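Local coordinates for uncharacterized protein MG027 (Mycoplasma genitalium, PDB 1Q8C), which is of unknown function but resembles the all-helical NusB proteins in fold, and so may take part in RNA binding or transcription control, at residues R14-A20 / R51-Q57; V21-F26 / A104-C108; L59-F64 / S111-H116. One frame throughout, in Å; residues are numbered along the deposited sequence.

Contact 1 (R14-A20 / R51-Q57); sequences RTQRRIA and RQLNEWQ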
loop_
_atom_site.group_PDB
_atom_site.type_symbol
_atom_site.label_atom_id
_atom_site.label_comp_id
_atom_site.label_asym_id
_atom_site.label_seq_id
_atom_site.Cartn_x
_atom_site.Cartn_y
_atom_site.Cartn_z
ATOM N N ARG A 14 -6.719 10.859 8.277
ATOM C CA ARG A 14 -6.434 10.137 7.036
ATOM C C ARG A 14 -5.286 9.125 7.235
ATOM O O ARG A 14 -5.293 8.047 6.643
ATOM C CB ARG A 14 -6.111 11.114 5.902
ATOM C CG ARG A 14 -7.346 11.656 5.181
ATOM C CD ARG A 14 -7.635 10.863 3.960
ATOM N NE ARG A 14 -8.866 11.229 3.279
ATOM C CZ ARG A 14 -8.923 12.000 2.198
ATOM N NH1 ARG A 14 -7.813 12.518 1.688
ATOM N NH2 ARG A 14 -10.094 12.242 1.623
ATOM N N THR A 15 -4.309 9.477 8.070
ATOM C CA THR A 15 -3.194 8.579 8.381
ATOM C C THR A 15 -3.674 7.292 9.047
ATOM O O THR A 15 -3.291 6.201 8.623
ATOM C CB THR A 15 -2.143 9.261 9.281
ATOM O OG1 THR A 15 -1.619 10.423 8.634
ATOM C CG2 THR A 15 -0.928 8.356 9.474
ATOM N N GLN A 16 -4.507 7.421 10.077
ATOM C CA GLN A 16 -5.087 6.254 10.747
ATOM C C GLN A 16 -5.867 5.354 9.766
ATOM O O GLN A 16 -5.799 4.137 9.848
ATOM C CB GLN A 16 -5.984 6.702 11.899
ATOM C CG GLN A 16 -5.170 7.307 13.041
ATOM C CD GLN A 16 -6.014 7.789 14.172
ATOM O OE1 GLN A 16 -5.890 7.292 15.299
ATOM N NE2 GLN A 16 -6.870 8.768 13.900
ATOM N N ARG A 17 -6.583 5.968 8.828
ATOM C CA ARG A 17 -7.354 5.240 7.815
ATOM C C ARG A 17 -6.468 4.485 6.841
ATOM O O ARG A 17 -6.792 3.384 6.422
ATOM C CB ARG A 17 -8.191 6.214 7.012
ATOM C CG ARG A 17 -8.775 7.264 7.846
ATOM C CD ARG A 17 -10.109 7.627 7.452
ATOM N NE ARG A 17 -11.007 6.583 7.864
ATOM C CZ ARG A 17 -12.224 6.794 8.316
ATOM N NH1 ARG A 17 -12.683 8.017 8.409
ATOM N NH2 ARG A 17 -12.990 5.769 8.628
ATOM N N ARG A 18 -5.366 5.111 6.461
ATOM C CA ARG A 18 -4.339 4.453 5.687
ATOM C C ARG A 18 -3.755 3.257 6.448
ATOM O O ARG A 18 -3.595 2.187 5.879
ATOM C CB ARG A 18 -3.252 5.470 5.326
ATOM C CG ARG A 18 -3.634 6.424 4.207
ATOM C CD ARG A 18 -2.503 7.356 3.796
ATOM N NE ARG A 18 -2.959 8.337 2.815
ATOM C CZ ARG A 18 -3.334 9.592 3.080
ATOM N NH1 ARG A 18 -3.264 10.091 4.308
ATOM N NH2 ARG A 18 -3.786 10.355 2.084
ATOM N N ILE A 19 -3.456 3.416 7.732
ATOM C CA ILE A 19 -2.923 2.307 8.551
ATOM C C ILE A 19 -3.883 1.108 8.539
ATOM O O ILE A 19 -3.459 -0.036 8.392
ATOM C CB ILE A 19 -2.581 2.791 9.994
ATOM C CG1 ILE A 19 -1.344 3.711 9.967
ATOM C CG2 ILE A 19 -2.321 1.625 10.913
ATOM C CD1 ILE A 19 -1.051 4.488 11.274
ATOM N N ALA A 20 -5.186 1.378 8.634
ATOM C CA ALA A 20 -6.196 0.325 8.573
ATOM C C ALA A 20 -6.165 -0.476 7.259
ATOM O O ALA A 20 -6.369 -1.681 7.262
ATOM C CB ALA A 20 -7.605 0.909 8.826
ATOM N N ARG A 51 -12.634 1.131 13.763
ATOM C CA ARG A 51 -12.167 1.397 12.390
ATOM C C ARG A 51 -13.127 2.288 11.603
ATOM O O ARG A 51 -12.691 3.116 10.795
ATOM C CB ARG A 51 -11.880 0.080 11.663
ATOM C CG ARG A 51 -10.585 -0.594 12.160
ATOM C CD ARG A 51 -10.430 -2.075 11.787
ATOM N NE ARG A 51 -9.113 -2.624 12.136
ATOM C CZ ARG A 51 -8.856 -3.916 12.341
ATOM N NH1 ARG A 51 -9.826 -4.810 12.239
ATOM N NH2 ARG A 51 -7.618 -4.335 12.626
ATOM N N GLN A 52 -14.424 2.134 11.849
ATOM C CA GLN A 52 -15.427 2.979 11.224
ATOM C C GLN A 52 -15.100 3.114 9.743
ATOM O O GLN A 52 -15.001 4.224 9.228
ATOM C CB GLN A 52 -15.445 4.370 11.883
ATOM C CG GLN A 52 -15.190 4.392 13.389
ATOM C CD GLN A 52 -14.928 5.811 13.910
ATOM O OE1 GLN A 52 -15.682 6.746 13.586
ATOM N NE2 GLN A 52 -13.865 5.975 14.719
ATOM N N LEU A 53 -14.910 1.978 9.069
ATOM C CA LEU A 53 -14.413 1.977 7.700
ATOM C C LEU A 53 -15.317 2.770 6.803
ATOM O O LEU A 53 -16.505 2.498 6.771
ATOM C CB LEU A 53 -14.335 0.547 7.151
ATOM C CG LEU A 53 -13.049 -0.277 7.148
ATOM C CD1 LEU A 53 -11.863 0.289 7.910
ATOM C CD2 LEU A 53 -13.344 -1.671 7.615
ATOM N N ASN A 54 -14.757 3.701 6.027
ATOM C CA ASN A 54 -15.569 4.572 5.182
ATOM C C ASN A 54 -15.373 4.275 3.701
ATOM O O ASN A 54 -14.562 3.405 3.328
ATOM C CB ASN A 54 -15.338 6.074 5.512
ATOM C CG ASN A 54 -13.947 6.581 5.127
ATOM O OD1 ASN A 54 -13.125 5.851 4.577
ATOM N ND2 ASN A 54 -13.687 7.856 5.424
ATOM N N GLU A 55 -16.134 4.962 2.858
ATOM C CA GLU A 55 -16.057 4.735 1.419
ATOM C C GLU A 55 -14.670 5.111 0.855
ATOM O O GLU A 55 -14.210 4.468 -0.066
ATOM C CB GLU A 55 -17.197 5.455 0.692
ATOM C CG GLU A 55 -18.609 4.874 0.968
ATOM C CD GLU A 55 -18.759 3.413 0.545
ATOM O OE1 GLU A 55 -19.679 2.732 1.047
ATOM O OE2 GLU A 55 -17.952 2.931 -0.288
ATOM N N TRP A 56 -13.994 6.102 1.428
ATOM C CA TRP A 56 -12.650 6.477 0.967
ATOM C C TRP A 56 -11.689 5.254 1.028
ATOM O O TRP A 56 -11.003 4.949 0.076
ATOM C CB TRP A 56 -12.111 7.669 1.789
ATOM C CG TRP A 56 -10.818 8.250 1.275
ATOM C CD1 TRP A 56 -10.668 9.110 0.230
ATOM C CD2 TRP A 56 -9.485 7.996 1.775
ATOM N NE1 TRP A 56 -9.337 9.403 0.046
ATOM C CE2 TRP A 56 -8.590 8.737 0.977
ATOM C CE3 TRP A 56 -8.957 7.213 2.814
ATOM C CZ2 TRP A 56 -7.216 8.724 1.182
ATOM C CZ3 TRP A 56 -7.582 7.207 3.014
ATOM C CH2 TRP A 56 -6.738 7.956 2.205
ATOM N N GLN A 57 -11.684 4.547 2.150
ATOM C CA GLN A 57 -10.843 3.366 2.371
ATOM C C GLN A 57 -11.264 2.167 1.479
ATOM O O GLN A 57 -10.427 1.421 0.984
ATOM C CB GLN A 57 -10.944 2.944 3.842
ATOM C CG GLN A 57 -10.263 3.864 4.837
ATOM C CD GLN A 57 -10.570 3.497 6.264
ATOM O OE1 GLN A 57 -9.685 3.119 7.011
ATOM N NE2 GLN A 57 -11.820 3.598 6.642
#

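Contact 2 (V21-F26 / A104-C108); sequences VVEFIF and AVVLC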
loop_
_atom_site.group_PDB
_atom_site.type_symbol
_atom_site.label_atom_id
_atom_site.label_comp_id
_atom_site.label_asym_id
_atom_site.label_seq_id
_atom_site.Cartn_x
_atom_site.Cartn_y
_atom_site.Cartn_z
ATOM N N VAL A 21 -5.899 0.179 6.138
ATOM C CA VAL A 21 -5.807 -0.513 4.858
ATOM C C VAL A 21 -4.521 -1.346 4.815
ATOM O O VAL A 21 -4.523 -2.526 4.440
ATOM C CB VAL A 21 -5.879 0.503 3.725
ATOM C CG1 VAL A 21 -5.810 -0.183 2.387
ATOM C CG2 VAL A 21 -7.203 1.298 3.835
ATOM N N VAL A 22 -3.419 -0.742 5.241
ATOM C CA VAL A 22 -2.134 -1.431 5.281
ATOM C C VAL A 22 -2.204 -2.734 6.090
ATOM O O VAL A 22 -1.737 -3.794 5.654
ATOM C CB VAL A 22 -1.060 -0.515 5.882
ATOM C CG1 VAL A 22 0.202 -1.316 6.237
ATOM C CG2 VAL A 22 -0.706 0.607 4.901
ATOM N N GLU A 23 -2.779 -2.659 7.278
ATOM C CA GLU A 23 -2.870 -3.830 8.143
ATOM C C GLU A 23 -3.723 -4.900 7.472
ATOM O O GLU A 23 -3.401 -6.078 7.528
ATOM C CB GLU A 23 -3.436 -3.472 9.523
ATOM C CG GLU A 23 -2.535 -3.815 10.703
ATOM C CD GLU A 23 -1.629 -5.027 10.491
ATOM O OE1 GLU A 23 -1.965 -6.120 11.022
ATOM O OE2 GLU A 23 -0.561 -4.890 9.813
ATOM N N PHE A 24 -4.789 -4.464 6.810
ATOM C CA PHE A 24 -5.671 -5.373 6.076
ATOM C C PHE A 24 -4.923 -6.116 4.951
ATOM O O PHE A 24 -4.937 -7.348 4.878
ATOM C CB PHE A 24 -6.837 -4.572 5.503
ATOM C CG PHE A 24 -7.751 -5.371 4.649
ATOM C CD1 PHE A 24 -8.562 -6.345 5.192
ATOM C CD2 PHE A 24 -7.815 -5.128 3.281
ATOM C CE1 PHE A 24 -9.416 -7.094 4.366
ATOM C CE2 PHE A 24 -8.651 -5.841 2.468
ATOM C CZ PHE A 24 -9.455 -6.836 3.012
ATOM N N ILE A 25 -4.270 -5.341 4.087
ATOM C CA ILE A 25 -3.523 -5.864 2.956
ATOM C C ILE A 25 -2.500 -6.858 3.520
ATOM O O ILE A 25 -2.428 -7.994 3.070
ATOM C CB ILE A 25 -2.814 -4.719 2.183
ATOM C CG1 ILE A 25 -3.823 -3.820 1.461
ATOM C CG2 ILE A 25 -1.845 -5.307 1.178
ATOM C CD1 ILE A 25 -3.230 -2.531 0.917
ATOM N N PHE A 26 -1.764 -6.432 4.546
ATOM C CA PHE A 26 -0.754 -7.255 5.213
ATOM C C PHE A 26 -1.264 -8.641 5.581
ATOM O O PHE A 26 -0.555 -9.630 5.379
ATOM C CB PHE A 26 -0.258 -6.589 6.508
ATOM C CG PHE A 26 0.774 -7.393 7.244
ATOM C CD1 PHE A 26 1.935 -7.787 6.604
ATOM C CD2 PHE A 26 0.592 -7.750 8.578
ATOM C CE1 PHE A 26 2.907 -8.529 7.270
ATOM C CE2 PHE A 26 1.554 -8.486 9.260
ATOM C CZ PHE A 26 2.721 -8.878 8.603
ATOM N N ALA A 104 3.139 -4.310 1.967
ATOM C CA ALA A 104 1.741 -3.920 2.192
ATOM C C ALA A 104 1.604 -2.401 2.186
ATOM O O ALA A 104 0.616 -1.857 1.694
ATOM C CB ALA A 104 1.230 -4.509 3.521
ATOM N N VAL A 105 2.611 -1.729 2.746
ATOM C CA VAL A 105 2.690 -0.276 2.714
ATOM C C VAL A 105 2.828 0.239 1.268
ATOM O O VAL A 105 2.162 1.198 0.890
ATOM C CB VAL A 105 3.881 0.255 3.527
ATOM C CG1 VAL A 105 4.083 1.758 3.249
ATOM C CG2 VAL A 105 3.687 -0.019 5.011
ATOM N N VAL A 106 3.682 -0.391 0.466
ATOM C CA VAL A 106 3.864 0.033 -0.924
ATOM C C VAL A 106 2.588 -0.253 -1.756
ATOM O O VAL A 106 2.177 0.568 -2.552
ATOM C CB VAL A 106 5.080 -0.635 -1.600
ATOM C CG1 VAL A 106 5.093 -0.311 -3.098
ATOM C CG2 VAL A 106 6.395 -0.156 -0.969
ATOM N N LEU A 107 1.972 -1.409 -1.585
ATOM C CA LEU A 107 0.740 -1.703 -2.325
ATOM C C LEU A 107 -0.395 -0.756 -1.965
ATOM O O LEU A 107 -1.271 -0.506 -2.787
ATOM C CB LEU A 107 0.297 -3.138 -2.077
ATOM C CG LEU A 107 1.211 -4.148 -2.759
ATOM C CD1 LEU A 107 1.019 -5.514 -2.144
ATOM C CD2 LEU A 107 0.933 -4.167 -4.244
ATOM N N CYS A 108 -0.392 -0.225 -0.747
ATOM C CA CYS A 108 -1.460 0.688 -0.338
ATOM C C CYS A 108 -1.316 2.002 -1.091
ATOM O O CYS A 108 -2.298 2.557 -1.560
ATOM C CB CYS A 108 -1.473 0.893 1.186
ATOM S SG CYS A 108 -2.725 2.074 1.823
#

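Contact 3 (L59-F64 / S111-H116); sequences LIVKAF and SEQKAH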
loop_
_atom_site.group_PDB
_atom_site.type_symbol
_atom_site.label_atom_id
_atom_site.label_comp_id
_atom_site.label_asym_id
_atom_site.label_seq_id
_atom_site.Cartn_x
_atom_site.Cartn_y
_atom_site.Cartn_z
ATOM N N LEU A 59 -12.577 2.340 -1.385
ATOM C CA LEU A 59 -12.203 2.575 -2.787
ATOM C C LEU A 59 -10.731 2.189 -3.000
ATOM O O LEU A 59 -10.379 1.702 -4.063
ATOM C CB LEU A 59 -12.441 4.026 -3.198
ATOM C CG LEU A 59 -13.273 4.504 -4.410
ATOM C CD1 LEU A 59 -12.415 5.415 -5.307
ATOM C CD2 LEU A 59 -13.994 3.394 -5.231
ATOM N N ILE A 60 -9.890 2.393 -1.991
ATOM C CA ILE A 60 -8.477 1.968 -2.048
ATOM C C ILE A 60 -8.400 0.437 -2.143
ATOM O O ILE A 60 -7.651 -0.107 -2.944
ATOM C CB ILE A 60 -7.675 2.481 -0.790
ATOM C CG1 ILE A 60 -7.587 4.005 -0.810
ATOM C CG2 ILE A 60 -6.235 1.880 -0.737
ATOM C CD1 ILE A 60 -7.054 4.657 0.480
ATOM N N VAL A 61 -9.174 -0.245 -1.309
ATOM C CA VAL A 61 -9.170 -1.701 -1.250
ATOM C C VAL A 61 -9.733 -2.317 -2.531
ATOM O O VAL A 61 -9.357 -3.413 -2.932
ATOM C CB VAL A 61 -9.966 -2.175 -0.029
ATOM C CG1 VAL A 61 -10.298 -3.691 -0.114
ATOM C CG2 VAL A 61 -9.181 -1.821 1.232
ATOM N N LYS A 62 -10.629 -1.594 -3.167
ATOM C CA LYS A 62 -11.208 -2.000 -4.421
ATOM C C LYS A 62 -10.140 -1.921 -5.536
ATOM O O LYS A 62 -10.017 -2.843 -6.334
ATOM C CB LYS A 62 -12.456 -1.144 -4.732
ATOM C CG LYS A 62 -13.027 -1.275 -6.165
ATOM C CD LYS A 62 -14.527 -0.906 -6.256
ATOM C CE LYS A 62 -15.233 -1.595 -7.444
ATOM N NZ LYS A 62 -15.076 -0.905 -8.760
ATOM N N ALA A 63 -9.387 -0.831 -5.586
ATOM C CA ALA A 63 -8.308 -0.675 -6.555
ATOM C C ALA A 63 -7.238 -1.755 -6.329
ATOM O O ALA A 63 -6.738 -2.354 -7.290
ATOM C CB ALA A 63 -7.719 0.710 -6.443
ATOM N N PHE A 64 -6.907 -2.000 -5.060
ATOM C CA PHE A 64 -5.966 -3.057 -4.647
ATOM C C PHE A 64 -6.421 -4.450 -5.131
ATOM O O PHE A 64 -5.630 -5.223 -5.668
ATOM C CB PHE A 64 -5.852 -3.078 -3.112
ATOM C CG PHE A 64 -5.262 -4.333 -2.567
ATOM C CD1 PHE A 64 -3.896 -4.542 -2.589
ATOM C CD2 PHE A 64 -6.067 -5.316 -2.052
ATOM C CE1 PHE A 64 -3.369 -5.714 -2.103
ATOM C CE2 PHE A 64 -5.544 -6.492 -1.567
ATOM C CZ PHE A 64 -4.206 -6.690 -1.586
ATOM N N SER A 111 -2.352 1.555 -4.591
ATOM C CA SER A 111 -3.800 1.395 -4.615
ATOM C C SER A 111 -4.462 2.739 -4.458
ATOM O O SER A 111 -5.471 2.997 -5.094
ATOM C CB SER A 111 -4.268 0.459 -3.495
ATOM O OG SER A 111 -3.645 -0.807 -3.599
ATOM N N GLU A 112 -3.854 3.605 -3.642
ATOM C CA GLU A 112 -4.437 4.891 -3.322
ATOM C C GLU A 112 -4.243 5.873 -4.454
ATOM O O GLU A 112 -5.118 6.679 -4.746
ATOM C CB GLU A 112 -3.860 5.477 -2.020
ATOM C CG GLU A 112 -4.392 6.885 -1.772
ATOM C CD GLU A 112 -3.958 7.546 -0.472
ATOM O OE1 GLU A 112 -4.269 8.750 -0.338
ATOM O OE2 GLU A 112 -3.342 6.889 0.401
ATOM N N GLN A 113 -3.083 5.842 -5.086
ATOM C CA GLN A 113 -2.879 6.739 -6.200
ATOM C C GLN A 113 -3.841 6.379 -7.313
ATOM O O GLN A 113 -4.318 7.250 -8.032
ATOM C CB GLN A 113 -1.451 6.692 -6.707
ATOM C CG GLN A 113 -1.240 7.741 -7.777
ATOM C CD GLN A 113 0.217 8.039 -8.045
ATOM O OE1 GLN A 113 0.677 9.138 -7.786
ATOM N NE2 GLN A 113 0.928 7.077 -8.591
ATOM N N LYS A 114 -4.105 5.086 -7.455
ATOM C CA LYS A 114 -5.043 4.585 -8.454
ATOM C C LYS A 114 -6.484 5.013 -8.141
ATOM O O LYS A 114 -7.201 5.472 -9.008
ATOM C CB LYS A 114 -4.960 3.046 -8.515
ATOM C CG LYS A 114 -5.937 2.382 -9.492
ATOM C CD LYS A 114 -5.528 2.632 -10.924
ATOM C CE LYS A 114 -5.626 1.379 -11.769
ATOM N NZ LYS A 114 -4.351 0.572 -11.783
ATOM N N ALA A 115 -6.911 4.867 -6.893
ATOM C CA ALA A 115 -8.308 5.147 -6.532
ATOM C C ALA A 115 -8.608 6.650 -6.407
ATOM O O ALA A 115 -9.640 7.150 -6.856
ATOM C CB ALA A 115 -8.629 4.452 -5.235
ATOM N N HIS A 116 -7.682 7.364 -5.784
ATOM C CA HIS A 116 -7.903 8.741 -5.377
ATOM C C HIS A 116 -6.978 9.762 -6.038
ATOM O O HIS A 116 -7.186 10.952 -5.894
ATOM C CB HIS A 116 -7.767 8.819 -3.876
ATOM C CG HIS A 116 -8.798 8.020 -3.152
ATOM N ND1 HIS A 116 -10.151 8.240 -3.310
ATOM C CD2 HIS A 116 -8.682 6.998 -2.270
ATOM C CE1 HIS A 116 -10.821 7.406 -2.537
ATOM N NE2 HIS A 116 -9.955 6.648 -1.888
#

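Contact 1 (R14-A20 / R51-Q57)
At the start of helix 14-28, Arg17 reaches the turn 51-54, while Arg14 and Arg18 meet Trp56 in the first turn of helix 55-81. Arg14 comes first. Its CA-to-CB bond points sideways, but the long side chain bends over the Trp56 indole. The guanidinium lies flat on the ring, with planes 4° apart and centres 3.7 Å apart. This is a cation-pi stack, with Arg14 CZ above the five-membered ring. Arg14 CD adds a CH-pi contact, 3.5 Å from the centre of the six-membered ring. One turn on, the CA-to-CB bond of Arg17 points toward the other segment, and its guanidinium lies within the bend of 51-57. Arg17 NH2 lies 2.6 Å from Gln52 O, near the guanidinium plane. Asn54 ND2 sits over a face of the same group, 3.2 Å from Arg17 NH1; both atoms are donors, so this is packing. The Asn54 side chain is held from its own helix: it is the N-cap, and Gln57 N donates to Asn54 OD1 at 3.1 Å. Arg18 places NH2 3.8 Å from Trp56 CH2, while its NE forms a salt bridge with Glu112. Ala20 ends the contact: its CB packs 4.4 Å from Leu53 CD1. Here the N-terminal helix docks against a capped helix start through arginine side chains and one tryptophan. NusB proteins bind RNA through an arginine-rich N-terminal region. The position and arginine content of helix 14-28 recall that feature, but Arg17 and Arg18 are taken up by internal contacts here, so RNA binding by this protein is unproven.

Contact 2 (V21-F26 / A104-C108)
Ala104 and Phe26 have the nearest CA atoms of the two segments, with Ala104 CA 5.1 Å from Phe26 CA. The small side chain of Ala104 points into helix 21-26. The methyl CB lies 3.7 Å from both Val22 O and Phe26 N, so it touches the helix backbone itself. Ile25 CG2 also packs on Ala104 CB at 3.9 Å. Val105 points away from the other helix, yet its CG2 still meets Val22 CG1 at 3.9 Å. Its side chain also packs on Ala127, Ile130 and Met131 of helix 120-133. The short helix axes cross at 119° and approach to 8.6 Å. No hydrogen bond links the two segments. Such steep packing between helices far apart in the chain builds the hydrophobic core of this all-helical, NusB-like fold. Leu107 points toward helix 21-26 and reaches Ile25 CG2 with its CD1, 4.4 Å away. The same side chain touches Phe71 and Ile75 of helix 55-81. Cys108 meets three residues of the N-terminal helix. Its CB lies 3.8 Å from Val22 CG2 and 3.9 Å from Ile25 CD1. Its SG packs 3.9 Å from Val21 CG1.

Contact 3 (L59-F64 / S111-H116)
Helices 59-64 and 111-116 cross at 111°, with their short axes 7.9 Å apart at the closest point. The backbones come near at two places: Phe64 CA lies 5.0 Å from Ser111 CA, and Ile60 CA lies 5.1 Å from Glu112 CA. Small residues permit this. Ala63 CB packs 4.0 Å from Ala115 CB, 3.5 Å from Ser111 O and 3.9 Å from Lys114 CG. Ala115 CB also lies 3.5 Å from Leu59 O. Ser111 CB lies 3.5 Å from Ile60 O, and Ser111 OG, hydrogen-bonded to Leu107 O, lies 3.2 Å from Phe64 CB. Larger side chains close one end. Ile60 CG1 meets the edge of the His116 ring, 3.5 Å from CD2, and Leu59 CD1 is 3.8 Å from His116 CE1. His116 NE2 is hydrogen-bonded to Trp56 O. This is close, small-residue packing of steeply crossed helices, and it joins helix 55-81 to helix 100-116 in the NusB-like helical fold.

Helices 14-28, 55-81 and 100-116 meet pairwise in the three contacts, whose centres lie 11 to 12 Å apart. The centre of contact 2 lies about 4 Å from the centre of the chain, that of contact 1 about 13 Å. Contacts 1 and 3 join through polar groups. Arg18 NE forms a salt bridge with Glu112 OE2 at 2.8 Å, and Trp56 lies sandwiched between Arg14 and the stacked ring of His116. Contacts 2 and 3 share apolar packing, with Ile25 CG2 3.6 Å from Phe64 CE1. No active site is known. One bound sodium ion lies about 4 Å from the Arg14 side chain, and a different one about 4 Å from that of Lys114.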